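Local coordinates for alpha-L-arabinosidase (Xanthomonas axonopodis pv. citri, PDB 6D25), which probably removes alpha-L-arabinofuranosyl side groups from arabinoxylans, including those on doubly substituted internal xylose units, as a trimeric GH51 hydrolase, at residues Phe134-Phe139 with Ala165-Tyr170; Phe142-Gly147 with Asn186-Pro191. One frame throughout, in Å; residues are numbered along the deposited sequence.

Contact 1 (Phe134-Phe139 with Ala165-Tyr170); sequences FGTHEF and AQWAEY
The first turn of helix 136-146 faces the middle of helix 161-172 at Thr136 and Trp167, whose CA atoms stand 9.1 Å apart, a spacing bridged by side chains alone. Two polar links span it. In the first, the indole NE1 of Trp167 gives its hydrogen to Thr136 OG1 over 2.8 Å; the hydroxyl oxygen lies at the edge of the indole, 13° from its plane, and the bond is moderately bent. Thr136 holds OG1 beside its own backbone N, while CG2, anti to that N, reaches Tyr170 CE1 at 4.3 Å. Trp167 meanwhile swings CG anti to its backbone N (chi1 -162°), and the two side chains pass alongside each other in opposite directions.

The second link is shorter: His137 NE2 and Tyr170 OH are 2.6 Å apart and hydrogen-bonded at the imidazole edge. The rings meet rim to rim with their planes at 73°, so the phenol touches the imidazole through its hydroxyl and neighbouring rim, not by stacking. Trp192 meets His137 edge-to-face. Within the segment 134-139, Gly135, the N-cap residue, donates its backbone N-H to Glu138 OE1, with 2.8 Å between N and OE1, a bond that ties the helix start to its own first turn.

Both helices belong to the shell of the parallel eight-stranded barrel, flanking strand 149-154 in a beta/alpha succession, and Trp167 rests on Ile152 of that strand while stacking with Trp107. In this buried setting the indole NE1, the imidazole NE2 and the phenol OH each have a partner across the helix pair, and these directional bonds, together with the surrounding packing, probably constrain how the indole and phenol rings are turned.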
loop_
_atom_site.group_PDB
_atom_site.type_symbol
_atom_site.label_atom_id
_atom_site.label_comp_id
_atom_site.label_asym_id
_atom_site.label_seq_id
_atom_site.Cartn_x
_atom_site.Cartn_y
_atom_site.Cartn_z
ATOM N N PHE A 134 -22.607 -15.306 -9.203
ATOM C CA PHE A 134 -23.090 -13.980 -9.444
ATOM C C PHE A 134 -21.893 -13.031 -9.394
ATOM O O PHE A 134 -21.374 -12.741 -8.297
ATOM C CB PHE A 134 -24.132 -13.573 -8.396
ATOM C CG PHE A 134 -24.909 -12.310 -8.693
ATOM C CD1 PHE A 134 -26.045 -12.345 -9.464
ATOM C CD2 PHE A 134 -24.539 -11.087 -8.163
ATOM C CE1 PHE A 134 -26.831 -11.237 -9.692
ATOM C CE2 PHE A 134 -25.300 -9.951 -8.399
ATOM C CZ PHE A 134 -26.447 -10.028 -9.168
ATOM N N GLY A 135 -21.428 -12.612 -10.574
ATOM C CA GLY A 135 -20.265 -11.787 -10.721
ATOM C C GLY A 135 -20.565 -10.546 -11.552
ATOM O O GLY A 135 -21.728 -10.140 -11.688
ATOM N N THR A 136 -19.519 -9.958 -12.131
ATOM C CA THR A 136 -19.669 -8.681 -12.863
ATOM C C THR A 136 -20.786 -8.752 -13.919
ATOM O O THR A 136 -21.644 -7.864 -13.988
ATOM C CB THR A 136 -18.350 -8.224 -13.512
ATOM O OG1 THR A 136 -17.460 -7.839 -12.484
ATOM C CG2 THR A 136 -18.556 -7.059 -14.449
ATOM N N HIS A 137 -20.779 -9.750 -14.780
ATOM C CA HIS A 137 -21.748 -9.772 -15.851
ATOM C C HIS A 137 -23.160 -9.947 -15.283
ATOM O O HIS A 137 -24.118 -9.330 -15.795
ATOM C CB HIS A 137 -21.452 -10.884 -16.862
ATOM C CG HIS A 137 -20.293 -10.575 -17.735
ATOM N ND1 HIS A 137 -20.409 -10.443 -19.088
ATOM C CD2 HIS A 137 -18.989 -10.391 -17.436
ATOM C CE1 HIS A 137 -19.227 -10.203 -19.596
ATOM N NE2 HIS A 137 -18.327 -10.134 -18.621
ATOM N N GLU A 138 -23.290 -10.803 -14.262
ATOM C CA GLU A 138 -24.612 -11.101 -13.776
ATOM C C GLU A 138 -25.177 -9.858 -13.087
ATOM O O GLU A 138 -26.362 -9.533 -13.282
ATOM C CB GLU A 138 -24.573 -12.329 -12.846
ATOM C CG GLU A 138 -24.191 -13.608 -13.572
ATOM C CD GLU A 138 -22.716 -13.801 -13.916
ATOM O OE1 GLU A 138 -21.841 -13.127 -13.304
ATOM O OE2 GLU A 138 -22.453 -14.635 -14.782
ATOM N N PHE A 139 -24.345 -9.155 -12.286
ATOM C CA PHE A 139 -24.836 -7.938 -11.650
ATOM C C PHE A 139 -25.136 -6.855 -12.706
ATOM O O PHE A 139 -26.229 -6.206 -12.674
ATOM C CB PHE A 139 -23.865 -7.396 -10.607
ATOM C CG PHE A 139 -24.292 -6.070 -10.065
ATOM C CD1 PHE A 139 -25.400 -5.967 -9.232
ATOM C CD2 PHE A 139 -23.660 -4.905 -10.451
ATOM C CE1 PHE A 139 -25.828 -4.739 -8.761
ATOM C CE2 PHE A 139 -24.091 -3.672 -9.966
ATOM C CZ PHE A 139 -25.176 -3.607 -9.126
ATOM N N ALA A 165 -8.513 -0.393 -11.349
ATOM C CA ALA A 165 -8.238 0.225 -12.618
ATOM C C ALA A 165 -8.643 -0.716 -13.772
ATOM O O ALA A 165 -9.307 -0.311 -14.751
ATOM C CB ALA A 165 -6.777 0.599 -12.744
ATOM N N GLN A 166 -8.249 -1.951 -13.640
ATOM C CA GLN A 166 -8.559 -2.954 -14.696
ATOM C C GLN A 166 -10.060 -3.256 -14.706
ATOM O O GLN A 166 -10.624 -3.475 -15.741
ATOM C CB GLN A 166 -7.716 -4.211 -14.495
ATOM C CG GLN A 166 -6.238 -3.938 -14.821
ATOM C CD GLN A 166 -5.420 -5.186 -14.997
ATOM O OE1 GLN A 166 -5.733 -6.195 -14.389
ATOM N NE2 GLN A 166 -4.383 -5.106 -15.821
ATOM N N TRP A 167 -10.686 -3.264 -13.548
ATOM C CA TRP A 167 -12.116 -3.570 -13.482
ATOM C C TRP A 167 -12.926 -2.512 -14.236
ATOM O O TRP A 167 -13.827 -2.856 -14.987
ATOM C CB TRP A 167 -12.595 -3.637 -12.031
ATOM C CG TRP A 167 -13.893 -4.334 -11.819
ATOM C CD1 TRP A 167 -14.559 -5.121 -12.707
ATOM C CD2 TRP A 167 -14.659 -4.366 -10.609
ATOM N NE1 TRP A 167 -15.671 -5.652 -12.118
ATOM C CE2 TRP A 167 -15.760 -5.221 -10.838
ATOM C CE3 TRP A 167 -14.520 -3.777 -9.353
ATOM C CZ2 TRP A 167 -16.708 -5.485 -9.866
ATOM C CZ3 TRP A 167 -15.455 -4.057 -8.377
ATOM C CH2 TRP A 167 -16.511 -4.921 -8.629
ATOM N N ALA A 168 -12.602 -1.244 -13.998
ATOM C CA ALA A 168 -13.269 -0.157 -14.670
ATOM C C ALA A 168 -13.080 -0.266 -16.196
ATOM O O ALA A 168 -14.047 -0.046 -16.942
ATOM C CB ALA A 168 -12.731 1.169 -14.188
ATOM N N GLU A 169 -11.877 -0.600 -16.647
ATOM C CA GLU A 169 -11.630 -0.748 -18.078
ATOM C C GLU A 169 -12.459 -1.918 -18.638
ATOM O O GLU A 169 -13.113 -1.791 -19.695
ATOM C CB GLU A 169 -10.139 -0.961 -18.390
ATOM C CG GLU A 169 -9.823 -1.191 -19.875
ATOM C CD GLU A 169 -8.361 -1.455 -20.199
ATOM O OE1 GLU A 169 -7.510 -0.897 -19.446
ATOM O OE2 GLU A 169 -8.032 -2.268 -21.195
ATOM N N TYR A 170 -12.423 -3.056 -17.940
ATOM C CA TYR A 170 -13.167 -4.228 -18.364
ATOM C C TYR A 170 -14.631 -3.864 -18.619
ATOM O O TYR A 170 -15.220 -4.252 -19.624
ATOM C CB TYR A 170 -13.086 -5.297 -17.286
ATOM C CG TYR A 170 -13.786 -6.595 -17.608
ATOM C CD1 TYR A 170 -15.109 -6.781 -17.269
ATOM C CD2 TYR A 170 -13.121 -7.625 -18.244
ATOM C CE1 TYR A 170 -15.759 -7.978 -17.532
ATOM C CE2 TYR A 170 -13.749 -8.825 -18.514
ATOM C CZ TYR A 170 -15.070 -9.019 -18.146
ATOM O OH TYR A 170 -15.688 -10.216 -18.410
#

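Contact 2 (Phe142-Gly147 with Asn186-Pro191); sequences FTELLG and NGRDAP
One arginine side chain, Arg188, joins a helix to a loop and at the same time bonds to two carbonyls of its own loop. Across the contact its guanidinium meets the carboxylate of Glu144 in a two-pronged salt bridge. The stronger prong runs from NH1 of Arg188 to OE1 of Glu144 at 2.8 Å and is nearly straight (162°); the other, from Arg188 NH2 to Glu144 OE2 at 2.9 Å, is weak. The two flat groups are far from coplanar, their planes 65° apart, and NH1 approaches OE1 from above the carboxylate plane although OE1 lies near the guanidinium plane.

Glu144 reaches out with its chain extended beyond CG. Arg188 comes from the opposite direction, bent at chi2 (68°), which turns the edge of the guanidinium toward the carbonyls of the following residues. There NE donates to Ala190 O at 2.8 Å and NH2 to Pro191 O at 3.0 Å, both carbonyl oxygens lying in the guanidinium plane. Three good bonds and one weak one therefore limit its rotation, and Trp192 adds a cation-pi contact.

The helix bearing Glu144 ends at Gly147 in a Schellman motif, and Gly187 closes helix 178-185 in the same way. The arrangement is a surface salt bridge between a barrel-flanking helix and the loop leading toward strand 196-199, within the (beta/alpha)8 barrel of GH51 enzymes.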
loop_
_atom_site.group_PDB
_atom_site.type_symbol
_atom_site.label_atom_id
_atom_site.label_comp_id
_atom_site.label_asym_id
_atom_site.label_seq_id
_atom_site.Cartn_x
_atom_site.Cartn_y
_atom_site.Cartn_z
ATOM N N PHE A 142 -28.155 -7.499 -14.667
ATOM C CA PHE A 142 -29.323 -7.324 -13.760
ATOM C C PHE A 142 -29.701 -5.836 -13.677
ATOM O O PHE A 142 -30.912 -5.515 -13.767
ATOM C CB PHE A 142 -29.005 -7.881 -12.372
ATOM C CG PHE A 142 -30.095 -7.747 -11.340
ATOM C CD1 PHE A 142 -31.236 -8.513 -11.441
ATOM C CD2 PHE A 142 -29.953 -6.895 -10.254
ATOM C CE1 PHE A 142 -32.219 -8.453 -10.470
ATOM C CE2 PHE A 142 -30.934 -6.863 -9.259
ATOM C CZ PHE A 142 -32.070 -7.612 -9.391
ATOM N N THR A 143 -28.718 -4.950 -13.551
ATOM C CA THR A 143 -29.043 -3.516 -13.514
ATOM C C THR A 143 -29.747 -3.103 -14.809
ATOM O O THR A 143 -30.718 -2.333 -14.743
ATOM C CB THR A 143 -27.841 -2.603 -13.223
ATOM O OG1 THR A 143 -26.893 -2.658 -14.298
ATOM C CG2 THR A 143 -27.185 -2.961 -11.898
ATOM N N GLU A 144 -29.313 -3.622 -15.960
ATOM C CA GLU A 144 -29.958 -3.257 -17.218
ATOM C C GLU A 144 -31.377 -3.825 -17.276
ATOM O O GLU A 144 -32.266 -3.137 -17.762
ATOM C CB GLU A 144 -29.136 -3.695 -18.429
ATOM C CG GLU A 144 -27.890 -2.851 -18.578
ATOM C CD GLU A 144 -27.234 -2.846 -19.929
ATOM O OE1 GLU A 144 -27.637 -3.700 -20.797
ATOM O OE2 GLU A 144 -26.294 -2.034 -20.113
ATOM N N LEU A 145 -31.590 -5.041 -16.760
ATOM C CA LEU A 145 -32.925 -5.622 -16.766
ATOM C C LEU A 145 -33.876 -4.753 -15.929
ATOM O O LEU A 145 -35.021 -4.605 -16.282
ATOM C CB LEU A 145 -32.861 -7.051 -16.210
ATOM C CG LEU A 145 -34.164 -7.860 -16.264
ATOM C CD1 LEU A 145 -34.638 -8.088 -17.694
ATOM C CD2 LEU A 145 -33.983 -9.208 -15.600
ATOM N N LEU A 146 -33.402 -4.212 -14.800
ATOM C CA LEU A 146 -34.229 -3.355 -13.952
ATOM C C LEU A 146 -34.351 -1.945 -14.522
ATOM O O LEU A 146 -35.178 -1.206 -14.023
ATOM C CB LEU A 146 -33.635 -3.210 -12.551
ATOM C CG LEU A 146 -33.615 -4.467 -11.663
ATOM C CD1 LEU A 146 -33.183 -4.131 -10.253
ATOM C CD2 LEU A 146 -34.915 -5.184 -11.607
ATOM N N GLY A 147 -33.473 -1.534 -15.436
ATOM C CA GLY A 147 -33.392 -0.138 -15.867
ATOM C C GLY A 147 -32.796 0.747 -14.777
ATOM O O GLY A 147 -33.117 1.940 -14.725
ATOM N N ASN A 186 -16.814 -12.921 -22.857
ATOM C CA ASN A 186 -17.672 -13.376 -21.784
ATOM C C ASN A 186 -19.139 -12.987 -22.056
ATOM O O ASN A 186 -19.995 -13.195 -21.206
ATOM C CB ASN A 186 -17.174 -12.830 -20.446
ATOM C CG ASN A 186 -15.945 -13.564 -19.953
ATOM O OD1 ASN A 186 -15.737 -14.722 -20.323
ATOM N ND2 ASN A 186 -15.091 -12.908 -19.188
ATOM N N GLY A 187 -19.443 -12.432 -23.231
ATOM C CA GLY A 187 -20.806 -12.295 -23.715
ATOM C C GLY A 187 -21.347 -10.878 -23.702
ATOM O O GLY A 187 -22.503 -10.725 -23.980
ATOM N N ARG A 188 -20.556 -9.849 -23.407
ATOM C CA ARG A 188 -21.049 -8.471 -23.407
ATOM C C ARG A 188 -20.224 -7.625 -24.392
ATOM O O ARG A 188 -19.092 -7.199 -24.121
ATOM C CB ARG A 188 -20.960 -7.890 -21.993
ATOM C CG ARG A 188 -21.351 -6.434 -21.915
ATOM C CD ARG A 188 -22.836 -6.204 -22.172
ATOM N NE ARG A 188 -23.078 -4.755 -22.248
ATOM C CZ ARG A 188 -24.249 -4.155 -22.057
ATOM N NH1 ARG A 188 -25.315 -4.857 -21.731
ATOM N NH2 ARG A 188 -24.320 -2.842 -22.122
ATOM N N ASP A 189 -20.803 -7.347 -25.536
ATOM C CA ASP A 189 -20.097 -6.648 -26.608
ATOM C C ASP A 189 -19.900 -5.173 -26.235
ATOM O O ASP A 189 -18.775 -4.669 -26.257
ATOM C CB ASP A 189 -20.813 -6.839 -27.946
ATOM C CG ASP A 189 -20.160 -6.089 -29.105
ATOM O OD1 ASP A 189 -18.923 -6.041 -29.193
ATOM O OD2 ASP A 189 -20.905 -5.556 -29.903
ATOM N N ALA A 190 -20.995 -4.480 -25.947
ATOM C CA ALA A 190 -20.909 -3.037 -25.662
ATOM C C ALA A 190 -20.466 -2.838 -24.209
ATOM O O ALA A 190 -20.738 -3.657 -23.357
ATOM C CB ALA A 190 -22.259 -2.373 -25.910
ATOM N N PRO A 191 -19.814 -1.723 -23.936
ATOM C CA PRO A 191 -19.580 -1.354 -22.546
ATOM C C PRO A 191 -20.897 -1.259 -21.749
ATOM O O PRO A 191 -21.950 -1.005 -22.327
ATOM C CB PRO A 191 -18.992 0.066 -22.594
ATOM C CG PRO A 191 -18.500 0.241 -23.982
ATOM C CD PRO A 191 -19.340 -0.683 -24.855
#

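How the contacts relate
Helix 136-146 serves both contacts: its buried first turn in contact 1, its more exposed last turns in contact 2. The centres are only 11 Å apart, and the segments alternate along the chain, so helix 161-172 and the loop after helix 178-185 converge on a single helix. The chemistry differs with burial. Within the barrel shell, aromatic rings and a threonine hydroxyl meet through hydrogen bonds at ring edges; at the surface, full charges pair and backbone carbonyls share the arginine. The sites also touch directly: Asn186 ND2 lies 2.9 Å from Tyr170 OH, a probable hydrogen bond, and His137 CE1 packs 3.8 Å from Arg188 CB.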